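Local structure of probable protein phosphatase 2C 50 (Oryza sativa subsp. japonica, 5ZCG) at residues A[32-37]-A[153-158]. The protein probably dephosphorylates phosphoserine and phosphothreonine residues of other proteins, as a magnesium-dependent serine/threonine phosphatase of the PP2C family. The protein carries 5 engineered substitutions. Numbering follows the deposited sequence.
Sequences RLLASR and SSHVVV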
ATOM      1  N   ARG A  32       1.002  24.148  22.064  1.00 32.13           N
ATOM      2  CA  ARG A  32       0.922  25.199  21.056  1.00 33.08           C
ATOM      3  C   ARG A  32       0.294  24.716  19.753  1.00 35.21           C
ATOM      4  O   ARG A  32       0.054  25.536  18.864  1.00 38.97           O
ATOM      5  CB  ARG A  32       2.316  25.780  20.781  1.00 32.60           C
ATOM      6  CG  ARG A  32       2.909  26.555  21.962  1.00 35.96           C
ATOM      7  CD  ARG A  32       2.947  28.050  21.687  1.00 35.57           C
ATOM      8  NE  ARG A  32       4.057  28.402  20.808  1.00 36.34           N
ATOM      9  CZ  ARG A  32       3.946  29.176  19.732  1.00 39.24           C
ATOM     10  NH1 ARG A  32       2.769  29.692  19.398  1.00 38.10           N
ATOM     11  NH2 ARG A  32       5.015  29.439  18.991  1.00 39.72           N
ATOM     12  N   LEU A  33       0.064  23.412  19.597  1.00 36.44           N
ATOM     13  CA  LEU A  33      -0.725  22.911  18.479  1.00 39.23           C
ATOM     14  C   LEU A  33      -2.220  22.872  18.778  1.00 39.17           C
ATOM     15  O   LEU A  33      -3.010  22.599  17.868  1.00 41.05           O
ATOM     16  CB  LEU A  33      -0.255  21.508  18.076  1.00 39.47           C
ATOM     17  CG  LEU A  33       1.155  21.420  17.488  1.00 41.89           C
ATOM     18  CD1 LEU A  33       1.564  19.966  17.268  1.00 40.64           C
ATOM     19  CD2 LEU A  33       1.249  22.221  16.195  1.00 44.14           C
ATOM     20  N   LEU A  34      -2.626  23.134  20.020  1.00 36.53           N
ATOM     21  CA  LEU A  34      -4.025  23.063  20.422  1.00 35.92           C
ATOM     22  C   LEU A  34      -4.614  24.399  20.855  1.00 40.78           C
ATOM     23  O   LEU A  34      -5.824  24.593  20.708  1.00 40.43           O
ATOM     24  CB  LEU A  34      -4.202  22.052  21.565  1.00 34.55           C
ATOM     25  CG  LEU A  34      -3.689  20.635  21.297  1.00 38.90           C
ATOM     26  CD1 LEU A  34      -3.870  19.748  22.520  1.00 40.10           C
ATOM     27  CD2 LEU A  34      -4.389  20.024  20.087  1.00 35.89           C
ATOM     28  N   ALA A  35      -3.807  25.323  21.379  1.00 41.09           N
ATOM     29  CA  ALA A  35      -4.310  26.621  21.805  1.00 41.50           C
ATOM     30  C   ALA A  35      -3.200  27.657  21.673  1.00 42.50           C
ATOM     31  O   ALA A  35      -2.010  27.327  21.669  1.00 40.99           O
ATOM     32  CB  ALA A  35      -4.856  26.565  23.231  1.00 41.02           C
ATOM     33  N   SER A  36      -3.598  28.920  21.544  1.00 44.84           N
ATOM     34  CA  SER A  36      -2.606  29.949  21.278  1.00 47.41           C
ATOM     35  C   SER A  36      -1.787  30.249  22.531  1.00 44.95           C
ATOM     36  O   SER A  36      -2.222  30.029  23.665  1.00 47.50           O
ATOM     37  CB  SER A  36      -3.279  31.227  20.778  1.00 52.70           C
ATOM     38  OG  SER A  36      -3.737  32.016  21.863  1.00 56.63           O
ATOM     39  N   ARG A  37      -0.574  30.760  22.306  1.00 39.69           N
ATOM     40  CA  ARG A  37       0.279  31.161  23.420  1.00 40.05           C
ATOM     41  C   ARG A  37      -0.339  32.319  24.196  1.00 42.49           C
ATOM     42  O   ARG A  37      -0.233  32.380  25.429  1.00 41.26           O
ATOM     43  CB  ARG A  37       1.672  31.533  22.909  1.00 37.85           C
ATOM     44  CG  ARG A  37       2.567  32.186  23.964  1.00 40.39           C
ATOM     45  CD  ARG A  37       3.857  32.716  23.355  1.00 42.83           C
ATOM     46  NE  ARG A  37       4.813  31.652  23.055  1.00 45.20           N
ATOM     47  CZ  ARG A  37       5.524  31.586  21.934  1.00 49.96           C
ATOM     48  NH1 ARG A  37       5.385  32.519  21.003  1.00 52.06           N
ATOM     49  NH2 ARG A  37       6.372  30.583  21.738  1.00 50.76           N
ATOM     50  N   SER A 153      -6.185  13.620  25.997  1.00 34.59           N
ATOM     51  CA  SER A 153      -7.389  13.816  26.798  1.00 39.25           C
ATOM     52  C   SER A 153      -8.398  14.708  26.087  1.00 35.25           C
ATOM     53  O   SER A 153      -9.610  14.499  26.200  1.00 36.36           O
ATOM     54  CB  SER A 153      -7.019  14.410  28.156  1.00 44.97           C
ATOM     55  OG  SER A 153      -5.938  13.695  28.720  1.00 52.03           O
ATOM     56  N   SER A 154      -7.917  15.706  25.345  1.00 33.92           N
ATOM     57  CA  SER A 154      -8.785  16.727  24.778  1.00 34.19           C
ATOM     58  C   SER A 154      -9.026  16.591  23.281  1.00 31.93           C
ATOM     59  O   SER A 154     -10.007  17.153  22.787  1.00 34.48           O
ATOM     60  CB  SER A 154      -8.221  18.127  25.066  1.00 31.21           C
ATOM     61  OG  SER A 154      -7.009  18.333  24.365  1.00 31.35           O
ATOM     62  N   HIS A 155      -8.162  15.889  22.547  1.00 30.06           N
ATOM     63  CA  HIS A 155      -8.241  15.875  21.091  1.00 33.41           C
ATOM     64  C   HIS A 155      -7.879  14.503  20.542  1.00 34.59           C
ATOM     65  O   HIS A 155      -7.130  13.741  21.159  1.00 33.69           O
ATOM     66  CB  HIS A 155      -7.302  16.924  20.460  1.00 31.55           C
ATOM     67  CG  HIS A 155      -7.696  18.341  20.748  1.00 35.44           C
ATOM     68  ND1 HIS A 155      -7.450  18.952  21.960  1.00 37.69           N
ATOM     69  CD2 HIS A 155      -8.326  19.262  19.982  1.00 35.81           C
ATOM     70  CE1 HIS A 155      -7.911  20.190  21.927  1.00 38.50           C
ATOM     71  NE2 HIS A 155      -8.448  20.402  20.738  1.00 39.34           N
ATOM     72  N   VAL A 156      -8.427  14.201  19.368  1.00 33.14           N
ATOM     73  CA  VAL A 156      -7.968  13.112  18.517  1.00 30.70           C
ATOM     74  C   VAL A 156      -7.465  13.719  17.212  1.00 29.01           C
ATOM     75  O   VAL A 156      -8.163  14.528  16.592  1.00 30.48           O
ATOM     76  CB  VAL A 156      -9.092  12.092  18.253  1.00 30.43           C
ATOM     77  CG1 VAL A 156      -8.622  11.033  17.274  1.00 28.14           C
ATOM     78  CG2 VAL A 156      -9.566  11.473  19.564  1.00 30.54           C
ATOM     79  N   VAL A 157      -6.257  13.344  16.798  1.00 27.41           N
ATOM     80  CA  VAL A 157      -5.684  13.807  15.536  1.00 29.35           C
ATOM     81  C   VAL A 157      -5.458  12.605  14.632  1.00 30.24           C
ATOM     82  O   VAL A 157      -4.738  11.669  14.993  1.00 33.60           O
ATOM     83  CB  VAL A 157      -4.375  14.582  15.747  1.00 29.18           C
ATOM     84  CG1 VAL A 157      -3.940  15.233  14.442  1.00 30.22           C
ATOM     85  CG2 VAL A 157      -4.560  15.623  16.830  1.00 29.51           C
ATOM     86  N   VAL A 158      -6.051  12.636  13.448  1.00 27.30           N
ATOM     87  CA  VAL A 158      -6.029  11.504  12.535  1.00 27.55           C
ATOM     88  C   VAL A 158      -5.222  11.882  11.307  1.00 28.14           C
ATOM     89  O   VAL A 158      -5.425  12.956  10.729  1.00 33.61           O
ATOM     90  CB  VAL A 158      -7.452  11.068  12.148  1.00 26.75           C
ATOM     91  CG1 VAL A 158      -7.401  10.181  10.921  1.00 24.83           C
ATOM     92  CG2 VAL A 158      -8.118  10.361  13.321  1.00 26.47           C
TER
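Leu-34 lays its branched end over one face of the His-155 imidazole, joining a loop to the first residue of an inner strand, 155-161, of one sheet of the PP2C beta-sandwich. The loop leads from strand 18-28 to helix 37-41; the histidine lies just past the turn from strand 143-151. The backbones stay well apart, 8.4 Å from Leu-34 CA to His-155 CA, so side chains must span the gap.

Along Leu-34, CB comes first, 4.2 Å from His-155 CE1. CG lies next to ND1 of the same ring; it is anti to the carbonyl carbon (chi1 -55°), which directs the branch toward the imidazole. At the fork both methyls come equally near His-155 ND1, Leu-34 CD1 and CD2 each at 3.7 Å, but they sit differently. CD2 is 3.8 Å from the His-155 ring centroid and 11° off the ring normal, the evidence for a CH-pi contact over the centre of the face. CD1 stands toward the ND1 side, where it also touches Ser-154 OG at 3.9 Å.

That hydroxyl lies in the imidazole plane at the ring edge, and Ser-154 OG and His-155 ND1 share a hydrogen bond, unusually short at 2.5 Å. An alanine in place of His-155 would probably leave Leu-34 CD2 without its aromatic platform and Ser-154 OG without its ring partner.

Only about 125 Å² is buried between the segments, consistent with a surface contact about 17 Å, centre to centre, from the middle of the chain. Around it, Leu-34 also touches Trp-103 of helix 99-118, while His-155 rests on Pro-236. Of the ring carbons, His-155 CG is the nearest to Leu-34 CD2, at 3.8 Å.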